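Phosphoinositide 3-kinase adapter protein 1 (Homo sapiens, PDB 5FOR) links B-cell receptor and Toll-like receptor signalling to phosphoinositide 3-kinase as an adapter, its TIR domain probably mediating inhibition of NF-kappa-B. Local coordinates at residues Q86-P92 / F112-W118. Residues are numbered along the deposited sequence; the frame is centred on the assembly and turned at random.
Sequences QRAFHPP and FPDWAHW
In this TIR domain, with its parallel sheet flanked by helices, an aromatic cluster of Phe89, Phe112 and Trp118 packs the end of helix 82-88 against the loop leading into strand 119-121. The chain leaves the helix at Phe89 (phi/psi -89/61), the centre of an inverse gamma turn, then passes through extended His90 and a cis peptide to Pro91. Across from it, a type I turn from Phe112 to Trp115 runs into a 3-10 turn ending at His117. CA atoms approach to 6.3 Å at Gln86-Phe112 and 5.3 Å at Pro92-Trp118. All three aromatics adopt chi1 m, with chi2 -14° (Phe89), -88° (Phe112) and 1° (Trp118); the Phe89 plane lies at 36° to Phe112 and 90° to Trp118. Phe89 CD2 lies 3.6 Å from Phe112 CE1 and 3.8 Å from Trp118 CH2. Pro92 CB meets His117 CB at 3.7 Å and the indole edge at Trp118 CD1 at 3.9 Å. Two waters bridge the segments: water 2 lies 2.7 Å from His90 ND1 and donates to Asp114 OD2 at 2.5 Å; water 1 accepts from Trp118 NE1 at 3.1 Å and donates to Phe89 O at 2.8 Å.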
loop_
_atom_site.group_PDB
_atom_site.type_symbol
_atom_site.label_atom_id
_atom_site.label_comp_id
_atom_site.label_asym_id
_atom_site.label_seq_id
_atom_site.Cartn_x
_atom_site.Cartn_y
_atom_site.Cartn_z
ATOM N N GLN A 86 -5.135 10.398 2.713
ATOM C CA GLN A 86 -6.342 10.423 1.898
ATOM C C GLN A 86 -6.043 10.852 0.452
ATOM O O GLN A 86 -6.716 10.368 -0.462
ATOM C CB GLN A 86 -7.380 11.336 2.540
ATOM C CG GLN A 86 -7.836 10.805 3.875
ATOM C CD GLN A 86 -8.363 11.893 4.734
ATOM O OE1 GLN A 86 -8.136 13.074 4.460
ATOM N NE2 GLN A 86 -9.095 11.519 5.767
ATOM N N ARG A 87 -5.029 11.717 0.241
ATOM C CA ARG A 87 -4.860 12.399 -1.066
ATOM C C ARG A 87 -3.981 11.367 -1.811
ATOM O O ARG A 87 -4.225 11.104 -2.976
ATOM C CB ARG A 87 -4.220 13.853 -0.995
ATOM C CG ARG A 87 -4.016 14.744 -2.384
ATOM C CD ARG A 87 -5.346 15.419 -2.947
ATOM N NE ARG A 87 -5.568 16.890 -2.769
ATOM C CZ ARG A 87 -5.872 17.672 -3.818
ATOM N NH1 ARG A 87 -6.017 17.082 -5.029
ATOM N NH2 ARG A 87 -6.142 18.977 -3.688
ATOM N N ALA A 88 -3.077 10.667 -1.101
ATOM C CA ALA A 88 -2.205 9.606 -1.677
ATOM C C ALA A 88 -2.950 8.325 -2.109
ATOM O O ALA A 88 -2.710 7.763 -3.183
ATOM C CB ALA A 88 -1.102 9.225 -0.675
ATOM N N PHE A 89 -3.852 7.860 -1.254
ATOM C CA PHE A 89 -4.548 6.591 -1.486
ATOM C C PHE A 89 -5.800 6.847 -2.299
ATOM O O PHE A 89 -6.919 6.592 -1.853
ATOM C CB PHE A 89 -4.916 5.912 -0.170
ATOM C CG PHE A 89 -3.743 5.580 0.696
ATOM C CD1 PHE A 89 -2.446 5.620 0.193
ATOM C CD2 PHE A 89 -3.940 5.208 2.020
ATOM C CE1 PHE A 89 -1.371 5.303 1.003
ATOM C CE2 PHE A 89 -2.881 4.877 2.826
ATOM C CZ PHE A 89 -1.589 4.932 2.324
ATOM N N HIS A 90 -5.579 7.371 -3.491
ATOM C CA HIS A 90 -6.633 7.872 -4.342
ATOM C C HIS A 90 -6.092 7.947 -5.771
ATOM O O HIS A 90 -4.898 8.177 -5.953
ATOM C CB HIS A 90 -7.092 9.238 -3.863
ATOM C CG HIS A 90 -8.155 9.837 -4.721
ATOM N ND1 HIS A 90 -9.493 9.545 -4.556
ATOM C CD2 HIS A 90 -8.077 10.685 -5.772
ATOM C CE1 HIS A 90 -10.198 10.204 -5.458
ATOM N NE2 HIS A 90 -9.362 10.897 -6.211
ATOM N N PRO A 91 -6.946 7.698 -6.787
ATOM C CA PRO A 91 -8.331 7.205 -6.731
ATOM C C PRO A 91 -8.430 5.708 -6.367
ATOM O O PRO A 91 -7.411 5.006 -6.415
ATOM C CB PRO A 91 -8.850 7.483 -8.150
ATOM C CG PRO A 91 -7.659 7.453 -9.009
ATOM C CD PRO A 91 -6.516 7.970 -8.170
ATOM N N PRO A 92 -9.640 5.226 -6.004
ATOM C CA PRO A 92 -9.712 3.890 -5.405
ATOM C C PRO A 92 -9.285 2.756 -6.335
ATOM O O PRO A 92 -8.826 1.728 -5.813
ATOM C CB PRO A 92 -11.196 3.743 -5.038
ATOM C CG PRO A 92 -11.898 4.670 -5.947
ATOM C CD PRO A 92 -10.970 5.847 -6.100
ATOM N N PHE A 112 -11.040 6.511 5.216
ATOM C CA PHE A 112 -10.982 6.576 3.769
ATOM C C PHE A 112 -12.356 6.252 3.214
ATOM O O PHE A 112 -12.843 5.129 3.341
ATOM C CB PHE A 112 -9.902 5.639 3.205
ATOM C CG PHE A 112 -8.562 5.833 3.834
ATOM C CD1 PHE A 112 -7.672 6.764 3.322
ATOM C CD2 PHE A 112 -8.179 5.087 4.946
ATOM C CE1 PHE A 112 -6.435 6.948 3.909
ATOM C CE2 PHE A 112 -6.932 5.279 5.538
ATOM C CZ PHE A 112 -6.069 6.205 5.020
ATOM N N PRO A 113 -13.002 7.264 2.627
ATOM C CA PRO A 113 -14.407 7.125 2.222
ATOM C C PRO A 113 -14.609 6.124 1.086
ATOM O O PRO A 113 -15.617 5.442 1.096
ATOM C CB PRO A 113 -14.792 8.553 1.791
ATOM C CG PRO A 113 -13.820 9.436 2.500
ATOM C CD PRO A 113 -12.527 8.656 2.522
ATOM N N ASP A 114 -13.664 6.020 0.154
ATOM C CA ASP A 114 -13.742 5.021 -0.922
ATOM C C ASP A 114 -13.116 3.659 -0.591
ATOM O O ASP A 114 -12.830 2.873 -1.502
ATOM C CB ASP A 114 -13.081 5.562 -2.191
ATOM C CG ASP A 114 -13.910 6.633 -2.870
ATOM O OD1 ASP A 114 -15.103 6.766 -2.535
ATOM O OD2 ASP A 114 -13.372 7.340 -3.748
ATOM N N TRP A 115 -12.939 3.379 0.699
ATOM C CA TRP A 115 -12.258 2.173 1.195
ATOM C C TRP A 115 -12.795 0.872 0.605
ATOM O O TRP A 115 -12.038 -0.052 0.274
ATOM C CB TRP A 115 -12.383 2.119 2.720
ATOM C CG TRP A 115 -11.814 0.879 3.405
ATOM C CD1 TRP A 115 -12.473 -0.300 3.673
ATOM C CD2 TRP A 115 -10.480 0.724 3.944
ATOM N NE1 TRP A 115 -11.634 -1.168 4.344
ATOM C CE2 TRP A 115 -10.425 -0.578 4.505
ATOM C CE3 TRP A 115 -9.363 1.557 4.001
ATOM C CZ2 TRP A 115 -9.268 -1.042 5.132
ATOM C CZ3 TRP A 115 -8.231 1.086 4.618
ATOM C CH2 TRP A 115 -8.192 -0.201 5.193
ATOM N N ALA A 116 -14.117 0.814 0.500
ATOM C CA ALA A 116 -14.805 -0.356 -0.001
ATOM C C ALA A 116 -14.479 -0.613 -1.472
ATOM O O ALA A 116 -14.740 -1.686 -1.999
ATOM C CB ALA A 116 -16.291 -0.190 0.188
ATOM N N HIS A 117 -13.896 0.368 -2.145
ATOM C CA HIS A 117 -13.650 0.174 -3.557
ATOM C C HIS A 117 -12.242 -0.231 -3.889
ATOM O O HIS A 117 -11.939 -0.472 -5.050
ATOM C CB HIS A 117 -14.036 1.424 -4.308
ATOM C CG HIS A 117 -15.483 1.724 -4.174
ATOM N ND1 HIS A 117 -15.967 2.778 -3.437
ATOM C CD2 HIS A 117 -16.572 1.027 -4.595
ATOM C CE1 HIS A 117 -17.287 2.762 -3.460
ATOM N NE2 HIS A 117 -17.671 1.696 -4.147
ATOM N N TRP A 118 -11.391 -0.309 -2.870
ATOM C CA TRP A 118 -10.060 -0.841 -3.075
ATOM C C TRP A 118 -10.172 -2.338 -3.357
ATOM O O TRP A 118 -11.097 -3.041 -2.947
ATOM C CB TRP A 118 -9.128 -0.606 -1.873
ATOM C CG TRP A 118 -9.008 0.812 -1.440
ATOM C CD1 TRP A 118 -9.647 1.882 -1.979
ATOM C CD2 TRP A 118 -8.232 1.319 -0.335
ATOM N NE1 TRP A 118 -9.310 3.024 -1.299
ATOM C CE2 TRP A 118 -8.433 2.709 -0.300
ATOM C CE3 TRP A 118 -7.356 0.739 0.576
ATOM C CZ2 TRP A 118 -7.790 3.532 0.633
ATOM C CZ3 TRP A 118 -6.726 1.551 1.507
ATOM C CH2 TRP A 118 -6.942 2.936 1.525
HETATM O O HOH W 1 -9.517 5.776 -2.629
HETATM O O HOH W 2 -11.234 8.274 -2.994
#